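Local coordinates for protein denovo NTF2 (Synthetic construct, PDB 6W40) that is a de novo designed NTF2-like protein with no known natural function, made in a study of designs with diverse pocket structures, at residues D25-M30 / E52-E57; V35-D40 / V115-R120; K81-G86 / D100-V105. One frame throughout, in Å; residues are numbered along the deposited sequence.

Contact 1: D25-M30 / E52-E57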
ATOM      1  N   ASP A  25      11.791   7.024  -5.087  1.00 64.27           N
ATOM      2  CA  ASP A  25      12.211   8.207  -5.825  1.00 63.65           C
ATOM      3  C   ASP A  25      11.075   9.215  -5.934  1.00 64.80           C
ATOM      4  O   ASP A  25      11.322  10.424  -6.014  1.00 64.77           O
ATOM      5  CB  ASP A  25      12.709   7.808  -7.215  1.00 72.57           C
ATOM      6  CG  ASP A  25      13.695   6.655  -7.173  1.00 72.56           C
ATOM      7  OD1 ASP A  25      14.052   6.215  -6.061  1.00 73.77           O
ATOM      8  OD2 ASP A  25      14.109   6.187  -8.256  1.00 80.53           O
ATOM      9  N   ALA A  26       9.831   8.738  -5.932  1.00 60.98           N
ATOM     10  CA  ALA A  26       8.654   9.597  -5.976  1.00 58.37           C
ATOM     11  C   ALA A  26       8.316  10.212  -4.622  1.00 59.26           C
ATOM     12  O   ALA A  26       7.271  10.859  -4.494  1.00 61.12           O
ATOM     13  CB  ALA A  26       7.452   8.810  -6.506  1.00 52.23           C
ATOM     14  N   PHE A  27       9.169  10.020  -3.612  1.00 51.32           N
ATOM     15  CA  PHE A  27       8.952  10.652  -2.318  1.00 51.69           C
ATOM     16  C   PHE A  27       9.023  12.171  -2.404  1.00 47.07           C
ATOM     17  O   PHE A  27       8.416  12.856  -1.575  1.00 43.37           O
ATOM     18  CB  PHE A  27       9.976  10.132  -1.306  1.00 54.21           C
ATOM     19  CG  PHE A  27       9.790  10.670   0.083  1.00 44.21           C
ATOM     20  CD1 PHE A  27       8.884  10.084   0.949  1.00 52.50           C
ATOM     21  CD2 PHE A  27      10.529  11.756   0.528  1.00 43.27           C
ATOM     22  CE1 PHE A  27       8.708  10.573   2.230  1.00 48.25           C
ATOM     23  CE2 PHE A  27      10.357  12.251   1.809  1.00 44.96           C
ATOM     24  CZ  PHE A  27       9.446  11.658   2.660  1.00 44.24           C
ATOM     25  N   HIS A  28       9.739  12.706  -3.397  1.00 52.02           N
ATOM     26  CA  HIS A  28       9.896  14.151  -3.509  1.00 50.62           C
ATOM     27  C   HIS A  28       8.600  14.821  -3.942  1.00 50.68           C
ATOM     28  O   HIS A  28       8.281  15.925  -3.483  1.00 55.25           O
ATOM     29  CB  HIS A  28      11.021  14.478  -4.491  1.00 49.52           C
ATOM     30  CG  HIS A  28      11.316  15.942  -4.614  1.00 57.05           C
ATOM     31  ND1 HIS A  28      10.585  16.786  -5.422  1.00 61.72           N
ATOM     32  CD2 HIS A  28      12.276  16.709  -4.043  1.00 63.60           C
ATOM     33  CE1 HIS A  28      11.075  18.010  -5.339  1.00 68.77           C
ATOM     34  NE2 HIS A  28      12.102  17.990  -4.508  1.00 65.58           N
ATOM     35  N   GLU A  29       7.836  14.171  -4.821  1.00 49.50           N
ATOM     36  CA  GLU A  29       6.613  14.772  -5.338  1.00 56.43           C
ATOM     37  C   GLU A  29       5.462  14.717  -4.344  1.00 49.64           C
ATOM     38  O   GLU A  29       4.481  15.450  -4.514  1.00 54.10           O
ATOM     39  CB  GLU A  29       6.201  14.088  -6.646  1.00 64.89           C
ATOM     40  CG  GLU A  29       5.669  12.673  -6.478  1.00 65.62           C
ATOM     41  CD  GLU A  29       5.503  11.947  -7.800  1.00 80.47           C
ATOM     42  OE1 GLU A  29       6.188  12.322  -8.776  1.00 94.74           O
ATOM     43  OE2 GLU A  29       4.686  11.004  -7.866  1.00 76.88           O
ATOM     44  N   MET A  30       5.553  13.876  -3.316  1.00 53.16           N
ATOM     45  CA  MET A  30       4.506  13.756  -2.313  1.00 51.49           C
ATOM     46  C   MET A  30       4.890  14.370  -0.974  1.00 47.47           C
ATOM     47  O   MET A  30       4.059  14.398  -0.061  1.00 45.93           O
ATOM     48  CB  MET A  30       4.134  12.285  -2.107  1.00 53.42           C
ATOM     49  CG  MET A  30       3.672  11.575  -3.362  1.00 57.86           C
ATOM     50  SD  MET A  30       3.558   9.802  -3.082  1.00 69.37           S
ATOM     51  CE  MET A  30       5.191   9.482  -2.421  1.00 52.62           C
ATOM     52  N   GLU A  52      14.252  19.143   0.755  1.00 53.61           N
ATOM     53  CA  GLU A  52      15.544  18.760   0.195  1.00 58.36           C
ATOM     54  C   GLU A  52      16.432  18.078   1.229  1.00 49.98           C
ATOM     55  O   GLU A  52      17.131  17.111   0.905  1.00 39.15           O
ATOM     56  CB  GLU A  52      16.248  19.984  -0.394  1.00 52.26           C
ATOM     57  CG  GLU A  52      15.451  20.692  -1.480  1.00 63.51           C
ATOM     58  CD  GLU A  52      15.122  19.789  -2.655  1.00 66.35           C
ATOM     59  OE1 GLU A  52      15.900  18.851  -2.929  1.00 71.15           O
ATOM     60  OE2 GLU A  52      14.081  20.018  -3.306  1.00 70.48           O
ATOM     61  N   GLU A  53      16.422  18.564   2.473  1.00 49.90           N
ATOM     62  CA  GLU A  53      17.187  17.907   3.528  1.00 41.06           C
ATOM     63  C   GLU A  53      16.656  16.506   3.806  1.00 50.16           C
ATOM     64  O   GLU A  53      17.431  15.578   4.064  1.00 45.87           O
ATOM     65  CB  GLU A  53      17.154  18.748   4.804  1.00 40.60           C
ATOM     66  CG  GLU A  53      18.104  19.932   4.818  1.00 49.59           C
ATOM     67  CD  GLU A  53      19.490  19.564   5.316  1.00 73.51           C
ATOM     68  OE1 GLU A  53      20.032  18.526   4.878  1.00 74.95           O
ATOM     69  OE2 GLU A  53      20.036  20.310   6.156  1.00 91.36           O
ATOM     70  N   VAL A  54      15.334  16.336   3.757  1.00 41.55           N
ATOM     71  CA  VAL A  54      14.733  15.046   4.081  1.00 39.74           C
ATOM     72  C   VAL A  54      15.016  14.032   2.980  1.00 43.80           C
ATOM     73  O   VAL A  54      15.411  12.891   3.252  1.00 48.64           O
ATOM     74  CB  VAL A  54      13.223  15.210   4.327  1.00 37.05           C
ATOM     75  CG1 VAL A  54      12.535  13.856   4.354  1.00 38.78           C
ATOM     76  CG2 VAL A  54      12.979  15.961   5.629  1.00 34.50           C
ATOM     77  N   VAL A  55      14.819  14.430   1.721  1.00 39.37           N
ATOM     78  CA  VAL A  55      15.001  13.501   0.608  1.00 40.30           C
ATOM     79  C   VAL A  55      16.442  13.009   0.551  1.00 46.15           C
ATOM     80  O   VAL A  55      16.696  11.812   0.366  1.00 47.55           O
ATOM     81  CB  VAL A  55      14.568  14.159  -0.715  1.00 42.90           C
ATOM     82  CG1 VAL A  55      15.058  13.347  -1.903  1.00 42.39           C
ATOM     83  CG2 VAL A  55      13.053  14.298  -0.760  1.00 47.74           C
ATOM     84  N   GLU A  56      17.407  13.915   0.724  1.00 45.42           N
ATOM     85  CA  GLU A  56      18.808  13.509   0.705  1.00 44.13           C
ATOM     86  C   GLU A  56      19.120  12.544   1.842  1.00 52.19           C
ATOM     87  O   GLU A  56      19.855  11.567   1.653  1.00 52.37           O
ATOM     88  CB  GLU A  56      19.712  14.740   0.776  1.00 54.45           C
ATOM     89  CG  GLU A  56      21.175  14.420   1.037  1.00 76.12           C
ATOM     90  CD  GLU A  56      22.051  15.657   1.041  1.00 88.70           C
ATOM     91  OE1 GLU A  56      22.628  15.984  -0.017  1.00 86.77           O
ATOM     92  OE2 GLU A  56      22.156  16.308   2.102  1.00 91.01           O
ATOM     93  N   GLU A  57      18.563  12.795   3.029  1.00 45.58           N
ATOM     94  CA  GLU A  57      18.827  11.914   4.162  1.00 42.49           C
ATOM     95  C   GLU A  57      18.129  10.571   3.993  1.00 48.35           C
ATOM     96  O   GLU A  57      18.726   9.519   4.250  1.00 39.72           O
ATOM     97  CB  GLU A  57      18.390  12.585   5.465  1.00 40.95           C
ATOM     98  CG  GLU A  57      18.731  11.786   6.712  1.00 47.19           C
ATOM     99  CD  GLU A  57      20.227  11.643   6.920  1.00 53.39           C
ATOM    100  OE1 GLU A  57      20.972  12.575   6.553  1.00 62.81           O
ATOM    101  OE2 GLU A  57      20.659  10.597   7.448  1.00 63.14           O
TER
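In the NTF2-like (SnoaL-like) cone of this designed protein, Phe-27 and His-28, on the short helical turn that follows the long N-terminal helix 2-18, pack against Val-54 and Val-55 near the start of helix 51-65. The contact is a small helix-to-helix junction with an apolar inner side and a polar outer one. On the inner side the Phe-27 ring reaches across with CG anti to the backbone N. Its CE2 meets CG1 of Val-54 at 3.7 Å, the two side chains crossing at about a right angle. Its CD2 meets CG2 of Val-55 at 3.8 Å; that methyl lies at the ring edge, close to the ring plane, and the two side chains slide past each other in opposite directions. Val-55 is shared, because the same CG2 also lies 4.1 Å from CD2 of His-28. Phe-27 also touches Leu-58 of the same helix 51-65, and Ile-112 and Val-115 of strand 111-119, and Val-54 rests on Val-35 and Phe-37, which places this small apolar cluster between the helices and the sheet. On the outer side, Glu-52 starts with its CB directed away from the 25-30 segment, but a bend at chi2 (-59°) turns CD back toward His-28. The imidazole and carboxylate planes stand 48° apart. The NE2-H of His-28 points at OE2 of Glu-52 across 3.1 Å, with an angle of 162° at the hydrogen; the oxygen lies in the ring plane and receives the bond on its syn side, with the donor out of the carboxylate plane.

Contact 2: V35-D40 / V115-R120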
ATOM      1  N   VAL A  35       8.420  19.138   5.210  1.00 35.36           N
ATOM      2  CA  VAL A  35       8.321  17.793   5.761  1.00 38.01           C
ATOM      3  C   VAL A  35       9.391  17.593   6.828  1.00 41.44           C
ATOM      4  O   VAL A  35      10.531  18.061   6.691  1.00 38.70           O
ATOM      5  CB  VAL A  35       8.438  16.746   4.639  1.00 39.67           C
ATOM      6  CG1 VAL A  35       9.756  16.903   3.889  1.00 40.83           C
ATOM      7  CG2 VAL A  35       8.297  15.337   5.196  1.00 34.27           C
ATOM      8  N   LYS A  36       9.020  16.916   7.911  1.00 37.99           N
ATOM      9  CA  LYS A  36       9.952  16.562   8.970  1.00 34.85           C
ATOM     10  C   LYS A  36      10.322  15.090   8.872  1.00 40.63           C
ATOM     11  O   LYS A  36       9.518  14.254   8.452  1.00 36.46           O
ATOM     12  CB  LYS A  36       9.362  16.853  10.352  1.00 40.20           C
ATOM     13  CG  LYS A  36       9.374  18.316  10.739  1.00 42.18           C
ATOM     14  CD  LYS A  36       8.966  18.498  12.188  1.00 51.48           C
ATOM     15  CE  LYS A  36       9.202  19.924  12.642  1.00 51.18           C
ATOM     16  NZ  LYS A  36      10.629  20.316  12.478  1.00 46.55           N
ATOM     17  N   PHE A  37      11.551  14.778   9.278  1.00 31.65           N
ATOM     18  CA  PHE A  37      12.085  13.425   9.187  1.00 31.46           C
ATOM     19  C   PHE A  37      12.966  13.174  10.398  1.00 42.72           C
ATOM     20  O   PHE A  37      13.926  13.916  10.630  1.00 41.77           O
ATOM     21  CB  PHE A  37      12.887  13.239   7.896  1.00 38.61           C
ATOM     22  CG  PHE A  37      13.311  11.822   7.637  1.00 42.63           C
ATOM     23  CD1 PHE A  37      12.540  10.758   8.074  1.00 48.36           C
ATOM     24  CD2 PHE A  37      14.485  11.556   6.953  1.00 41.10           C
ATOM     25  CE1 PHE A  37      12.932   9.455   7.831  1.00 44.17           C
ATOM     26  CE2 PHE A  37      14.884  10.256   6.708  1.00 43.59           C
ATOM     27  CZ  PHE A  37      14.105   9.204   7.146  1.00 41.92           C
ATOM     28  N   GLN A  38      12.642  12.141  11.169  1.00 41.84           N
ATOM     29  CA  GLN A  38      13.478  11.726  12.287  1.00 40.92           C
ATOM     30  C   GLN A  38      13.746  10.233  12.190  1.00 40.97           C
ATOM     31  O   GLN A  38      12.813   9.437  12.031  1.00 38.03           O
ATOM     32  CB  GLN A  38      12.844  12.080  13.638  1.00 50.21           C
ATOM     33  CG  GLN A  38      11.374  11.744  13.780  1.00 48.78           C
ATOM     34  CD  GLN A  38      10.854  12.059  15.170  1.00 62.21           C
ATOM     35  OE1 GLN A  38       9.772  12.625  15.329  1.00 66.78           O
ATOM     36  NE2 GLN A  38      11.627  11.695  16.187  1.00 49.13           N
ATOM     37  N   VAL A  39      15.021   9.863  12.275  1.00 40.71           N
ATOM     38  CA  VAL A  39      15.460   8.476  12.188  1.00 38.28           C
ATOM     39  C   VAL A  39      15.962   8.049  13.558  1.00 37.51           C
ATOM     40  O   VAL A  39      16.722   8.781  14.205  1.00 43.27           O
ATOM     41  CB  VAL A  39      16.560   8.297  11.126  1.00 35.06           C
ATOM     42  CG1 VAL A  39      16.694   6.832  10.743  1.00 44.02           C
ATOM     43  CG2 VAL A  39      16.271   9.154   9.908  1.00 39.74           C
ATOM     44  N   ASP A  40      15.539   6.870  13.999  1.00 39.29           N
ATOM     45  CA  ASP A  40      15.977   6.293  15.268  1.00 35.12           C
ATOM     46  C   ASP A  40      16.734   5.009  14.953  1.00 35.69           C
ATOM     47  O   ASP A  40      16.123   3.960  14.723  1.00 39.81           O
ATOM     48  CB  ASP A  40      14.794   6.032  16.194  1.00 41.85           C
ATOM     49  CG  ASP A  40      14.181   7.309  16.725  1.00 47.56           C
ATOM     50  OD1 ASP A  40      14.945   8.231  17.076  1.00 54.08           O
ATOM     51  OD2 ASP A  40      12.937   7.394  16.787  1.00 57.70           O
ATOM     52  N   VAL A 115       7.724  12.103   8.597  1.00 36.77           N
ATOM     53  CA  VAL A 115       8.110  10.700   8.509  1.00 36.77           C
ATOM     54  C   VAL A 115       8.978  10.373   9.714  1.00 30.36           C
ATOM     55  O   VAL A 115       9.913  11.116  10.029  1.00 33.93           O
ATOM     56  CB  VAL A 115       8.873  10.385   7.207  1.00 35.42           C
ATOM     57  CG1 VAL A 115       9.291   8.920   7.178  1.00 26.13           C
ATOM     58  CG2 VAL A 115       8.029  10.723   5.995  1.00 29.62           C
ATOM     59  N   ARG A 116       8.666   9.270  10.388  1.00 32.86           N
ATOM     60  CA  ARG A 116       9.503   8.749  11.461  1.00 32.86           C
ATOM     61  C   ARG A 116       9.884   7.316  11.127  1.00 34.92           C
ATOM     62  O   ARG A 116       9.029   6.521  10.722  1.00 33.03           O
ATOM     63  CB  ARG A 116       8.797   8.809  12.817  1.00 37.35           C
ATOM     64  CG  ARG A 116       9.677   8.317  13.957  1.00 45.40           C
ATOM     65  CD  ARG A 116       9.039   8.517  15.321  1.00 50.28           C
ATOM     66  NE  ARG A 116       9.982   8.205  16.391  1.00 41.31           N
ATOM     67  CZ  ARG A 116       9.691   8.253  17.687  1.00 42.24           C
ATOM     68  NH1 ARG A 116       8.475   8.600  18.085  1.00 46.53           N
ATOM     69  NH2 ARG A 116      10.618   7.951  18.586  1.00 46.72           N
ATOM     70  N   ILE A 117      11.162   6.992  11.293  1.00 36.63           N
ATOM     71  CA  ILE A 117      11.683   5.666  10.993  1.00 33.20           C
ATOM     72  C   ILE A 117      12.505   5.201  12.185  1.00 41.40           C
ATOM     73  O   ILE A 117      13.434   5.895  12.615  1.00 37.21           O
ATOM     74  CB  ILE A 117      12.526   5.658   9.706  1.00 37.78           C
ATOM     75  CG1 ILE A 117      11.628   5.939   8.497  1.00 40.07           C
ATOM     76  CG2 ILE A 117      13.252   4.330   9.551  1.00 40.31           C
ATOM     77  CD1 ILE A 117      12.349   5.958   7.174  1.00 26.09           C
ATOM     78  N   ILE A 118      12.158   4.033  12.722  1.00 36.45           N
ATOM     79  CA  ILE A 118      12.820   3.460  13.887  1.00 46.47           C
ATOM     80  C   ILE A 118      13.348   2.088  13.495  1.00 44.59           C
ATOM     81  O   ILE A 118      12.577   1.220  13.065  1.00 41.53           O
ATOM     82  CB  ILE A 118      11.870   3.361  15.091  1.00 38.72           C
ATOM     83  CG1 ILE A 118      11.303   4.741  15.428  1.00 38.48           C
ATOM     84  CG2 ILE A 118      12.591   2.765  16.291  1.00 35.28           C
ATOM     85  CD1 ILE A 118      10.179   4.710  16.433  1.00 46.33           C
ATOM     86  N   ILE A 119      14.656   1.896  13.637  1.00 33.35           N
ATOM     87  CA  ILE A 119      15.316   0.647  13.280  1.00 47.22           C
ATOM     88  C   ILE A 119      16.015   0.105  14.516  1.00 48.06           C
ATOM     89  O   ILE A 119      16.811   0.812  15.146  1.00 48.05           O
ATOM     90  CB  ILE A 119      16.322   0.845  12.132  1.00 49.48           C
ATOM     91  CG1 ILE A 119      15.641   1.501  10.930  1.00 50.20           C
ATOM     92  CG2 ILE A 119      16.938  -0.485  11.733  1.00 52.70           C
ATOM     93  CD1 ILE A 119      16.585   1.792   9.785  1.00 45.96           C
ATOM     94  N   ARG A 120      15.714  -1.142  14.864  1.00 58.42           N
ATOM     95  CA  ARG A 120      16.397  -1.812  15.964  1.00 70.18           C
ATOM     96  C   ARG A 120      17.219  -2.985  15.442  1.00 79.63           C
ATOM     97  O   ARG A 120      16.899  -3.568  14.405  1.00 71.12           O
ATOM     98  CB  ARG A 120      15.398  -2.301  17.016  1.00 69.43           C
ATOM     99  CG  ARG A 120      14.578  -1.203  17.673  1.00 63.69           C
ATOM    100  CD  ARG A 120      14.103  -1.644  19.050  1.00 54.97           C
ATOM    101  NE  ARG A 120      13.592  -3.012  19.039  1.00 61.06           N
ATOM    102  CZ  ARG A 120      13.346  -3.726  20.132  1.00 57.77           C
ATOM    103  NH1 ARG A 120      13.569  -3.202  21.329  1.00 63.47           N
ATOM    104  NH2 ARG A 120      12.881  -4.964  20.029  1.00 65.55           N
ATOM    105  OXT ARG A 120      18.219  -3.378  16.043  1.00 89.13           O
TER
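Arg-116 and Asp-40 form a salt bridge across two parallel strands, 35-41 and 111-119, of the curved NTF2-like sheet. Followed outward, the arginine first meets Gln-38: its CB lies 4.0 Å from CG of Gln-38, and its CG lies 3.8 Å from that same carbon. CD then passes CD of Gln-38 at 4.0 Å. The chain stays extended to NE, with CG anti to the backbone N (chi1 -178°), and NE2 of Gln-38 lies over one face of the guanidinium, the amide and guanidinium planes 11° apart. At the tip, NE and NH2 grip Asp-40 side-on, both giving to OD2, from NE at 3.1 Å and from NH2 at 3.0 Å. The oxygen lies in the guanidinium plane, while the carboxylate is turned 71° against it. OD1 of Asp-40 is taken by His-45. On the other face of the sheet, CE1 of Phe-37 touches CD1 of Ile-117 at 3.6 Å and CG1 of Val-115 at 3.7 Å. Five backbone hydrogen bonds join the strands beneath. With two N-H groups on one oxygen and a histidine on the other, the buried carboxylate of Asp-40 is probably stabilised as the anion.

Contact 3: K81-G86 / D100-V105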
ATOM      1  N   LYS A  81      -2.511   9.560  10.102  1.00 37.21           N
ATOM      2  CA  LYS A  81      -1.244   8.933  10.447  1.00 40.87           C
ATOM      3  C   LYS A  81      -1.219   7.502   9.932  1.00 33.69           C
ATOM      4  O   LYS A  81      -2.166   6.741  10.153  1.00 35.69           O
ATOM      5  CB  LYS A  81      -1.018   8.947  11.962  1.00 39.27           C
ATOM      6  CG  LYS A  81       0.229   8.203  12.413  1.00 38.26           C
ATOM      7  CD  LYS A  81       0.292   8.104  13.931  1.00 47.82           C
ATOM      8  CE  LYS A  81       0.283   9.482  14.580  1.00 52.52           C
ATOM      9  NZ  LYS A  81       0.262   9.402  16.068  1.00 51.43           N
ATOM     10  N   LEU A  82      -0.137   7.145   9.251  1.00 31.21           N
ATOM     11  CA  LEU A  82       0.124   5.770   8.850  1.00 30.88           C
ATOM     12  C   LEU A  82       1.152   5.167   9.796  1.00 41.05           C
ATOM     13  O   LEU A  82       2.195   5.778  10.053  1.00 42.29           O
ATOM     14  CB  LEU A  82       0.636   5.706   7.412  1.00 41.14           C
ATOM     15  CG  LEU A  82       1.303   4.379   7.043  1.00 50.31           C
ATOM     16  CD1 LEU A  82       0.260   3.299   6.796  1.00 56.40           C
ATOM     17  CD2 LEU A  82       2.240   4.534   5.852  1.00 46.72           C
ATOM     18  N   VAL A  83       0.859   3.978  10.316  1.00 37.30           N
ATOM     19  CA  VAL A  83       1.775   3.258  11.194  1.00 39.57           C
ATOM     20  C   VAL A  83       2.043   1.897  10.569  1.00 39.58           C
ATOM     21  O   VAL A  83       1.114   1.106  10.369  1.00 40.65           O
ATOM     22  CB  VAL A  83       1.217   3.111  12.617  1.00 42.71           C
ATOM     23  CG1 VAL A  83       2.216   2.379  13.497  1.00 37.87           C
ATOM     24  CG2 VAL A  83       0.892   4.475  13.203  1.00 35.37           C
ATOM     25  N   VAL A  84       3.310   1.627  10.264  1.00 37.19           N
ATOM     26  CA  VAL A  84       3.726   0.391   9.612  1.00 34.65           C
ATOM     27  C   VAL A  84       4.774  -0.289  10.481  1.00 41.18           C
ATOM     28  O   VAL A  84       5.729   0.355  10.929  1.00 36.49           O
ATOM     29  CB  VAL A  84       4.285   0.650   8.201  1.00 33.98           C
ATOM     30  CG1 VAL A  84       4.812  -0.641   7.593  1.00 30.36           C
ATOM     31  CG2 VAL A  84       3.224   1.266   7.310  1.00 41.29           C
ATOM     32  N   GLU A  85       4.589  -1.583  10.719  1.00 47.65           N
ATOM     33  CA  GLU A  85       5.612  -2.444  11.298  1.00 42.41           C
ATOM     34  C   GLU A  85       5.960  -3.509  10.271  1.00 42.02           C
ATOM     35  O   GLU A  85       5.067  -4.202   9.772  1.00 54.20           O
ATOM     36  CB  GLU A  85       5.128  -3.091  12.599  1.00 43.38           C
ATOM     37  CG  GLU A  85       4.495  -2.128  13.586  1.00 57.96           C
ATOM     38  CD  GLU A  85       4.108  -2.806  14.884  1.00 64.63           C
ATOM     39  OE1 GLU A  85       4.952  -2.858  15.805  1.00 66.85           O
ATOM     40  OE2 GLU A  85       2.965  -3.301  14.981  1.00 80.13           O
ATOM     41  N   GLY A  86       7.235  -3.630   9.949  1.00 39.90           N
ATOM     42  CA  GLY A  86       7.658  -4.548   8.909  1.00 45.12           C
ATOM     43  C   GLY A  86       9.127  -4.915   8.957  1.00 52.44           C
ATOM     44  O   GLY A  86       9.767  -4.860  10.010  1.00 51.70           O
ATOM     45  N   ASP A 100      14.297  -5.193  11.336  1.00 45.94           N
ATOM     46  CA  ASP A 100      12.938  -4.763  11.633  1.00 49.43           C
ATOM     47  C   ASP A 100      12.860  -3.242  11.660  1.00 53.74           C
ATOM     48  O   ASP A 100      13.769  -2.565  12.148  1.00 56.33           O
ATOM     49  CB  ASP A 100      12.476  -5.337  12.971  1.00 59.07           C
ATOM     50  CG  ASP A 100      12.370  -6.850  12.954  1.00 67.86           C
ATOM     51  OD1 ASP A 100      12.809  -7.472  11.963  1.00 65.22           O
ATOM     52  OD2 ASP A 100      11.839  -7.419  13.931  1.00 72.14           O
ATOM     53  N   VAL A 101      11.761  -2.706  11.135  1.00 46.22           N
ATOM     54  CA  VAL A 101      11.596  -1.267  10.977  1.00 39.65           C
ATOM     55  C   VAL A 101      10.150  -0.897  11.274  1.00 43.49           C
ATOM     56  O   VAL A 101       9.220  -1.630  10.920  1.00 41.89           O
ATOM     57  CB  VAL A 101      12.011  -0.807   9.560  1.00 47.12           C
ATOM     58  CG1 VAL A 101      11.181  -1.515   8.496  1.00 45.58           C
ATOM     59  CG2 VAL A 101      11.898   0.707   9.423  1.00 44.28           C
ATOM     60  N   GLU A 102       9.965   0.233  11.951  1.00 38.21           N
ATOM     61  CA  GLU A 102       8.656   0.834  12.153  1.00 45.21           C
ATOM     62  C   GLU A 102       8.647   2.191  11.467  1.00 38.63           C
ATOM     63  O   GLU A 102       9.588   2.975  11.627  1.00 31.20           O
ATOM     64  CB  GLU A 102       8.328   0.984  13.640  1.00 35.46           C
ATOM     65  CG  GLU A 102       6.981   1.637  13.909  1.00 38.91           C
ATOM     66  CD  GLU A 102       6.676   1.774  15.388  1.00 45.77           C
ATOM     67  OE1 GLU A 102       7.402   1.172  16.206  1.00 64.83           O
ATOM     68  OE2 GLU A 102       5.711   2.487  15.732  1.00 50.36           O
ATOM     69  N   LEU A 103       7.597   2.465  10.698  1.00 39.50           N
ATOM     70  CA  LEU A 103       7.495   3.711   9.954  1.00 43.31           C
ATOM     71  C   LEU A 103       6.192   4.410  10.303  1.00 35.49           C
ATOM     72  O   LEU A 103       5.132   3.777  10.336  1.00 39.52           O
ATOM     73  CB  LEU A 103       7.579   3.469   8.444  1.00 43.05           C
ATOM     74  CG  LEU A 103       8.850   2.765   7.968  1.00 46.83           C
ATOM     75  CD1 LEU A 103       8.613   1.269   7.819  1.00 48.17           C
ATOM     76  CD2 LEU A 103       9.354   3.377   6.673  1.00 47.93           C
ATOM     77  N   ILE A 104       6.277   5.710  10.563  1.00 33.82           N
ATOM     78  CA  ILE A 104       5.119   6.538  10.874  1.00 33.59           C
ATOM     79  C   ILE A 104       5.089   7.689   9.881  1.00 39.96           C
ATOM     80  O   ILE A 104       6.033   8.486   9.816  1.00 33.41           O
ATOM     81  CB  ILE A 104       5.157   7.052  12.320  1.00 40.28           C
ATOM     82  CG1 ILE A 104       5.099   5.872  13.290  1.00 37.75           C
ATOM     83  CG2 ILE A 104       4.009   8.020  12.573  1.00 37.86           C
ATOM     84  CD1 ILE A 104       5.486   6.226  14.697  1.00 53.50           C
ATOM     85  N   VAL A 105       4.011   7.770   9.105  1.00 33.94           N
ATOM     86  CA  VAL A 105       3.861   8.770   8.055  1.00 33.59           C
ATOM     87  C   VAL A 105       2.631   9.606   8.370  1.00 33.05           C
ATOM     88  O   VAL A 105       1.527   9.065   8.516  1.00 37.81           O
ATOM     89  CB  VAL A 105       3.740   8.126   6.666  1.00 44.43           C
ATOM     90  CG1 VAL A 105       3.490   9.191   5.608  1.00 43.03           C
ATOM     91  CG2 VAL A 105       4.991   7.323   6.348  1.00 26.26           C
TER
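Leu-82 and Val-105 form a hydrogen-bonded pair in the antiparallel hairpin of strands 81-90 and 100-108, and their side chains lie side by side, pointing the same way. CD2 of Leu-82 meets CG2 of Val-105 at 3.9 Å. The backbone beneath closes both ways, Leu-82 N giving to Val-105 O at 2.6 Å and Val-105 N to Leu-82 O at 2.9 Å. The Val-84 and Leu-103 pair repeats the pattern, and Gly-86 and Val-101 form the third such pair: there Val-101 N reaches Gly-86 O at 3.1 Å from 47° above the carbonyl plane. Between these pairs, CA of Ile-104 makes a CA-H...O contact of 3.1 Å to O of Leu-82. On the opposite face, CG of Lys-81 runs beside CG2 of Ile-104 at 3.8 Å, the lysine CG being anti to its backbone N (chi1 175°). Glu-85 and Glu-102 share that face, their OE1 atoms 4.7 Å apart, a mild repulsion if both are charged. Farther out, Arg-87 forms a salt bridge with OD1 of Asp-100. Leu-82 and Val-84 pack against helix 2-18 through Leu-18 and against strand 74-78 through Ile-75, while Val-101 and Leu-103 lean on Ile-117 of strand 111-119.

From the N terminus, the chain passes helix 2-18 and enters contact 1 at 25-30, then strand 35-41, which opens contact 2. Helix 51-65 closes contact 1 while contact 2 is still open, so the two cross. Contact 3 opens and closes within the long loop of contact 2, which ends only at the last strand. Contact 1 ties two helical pieces together, and contact 2 joins strands far apart in sequence; they touch where Val-54 and Phe-27 meet Phe-37 and Val-115. Contact 3 is joined to contact 2 by the adjacent strands 100-108 and 111-119, but it has no touch with contact 1, on the far side of the chain's centre.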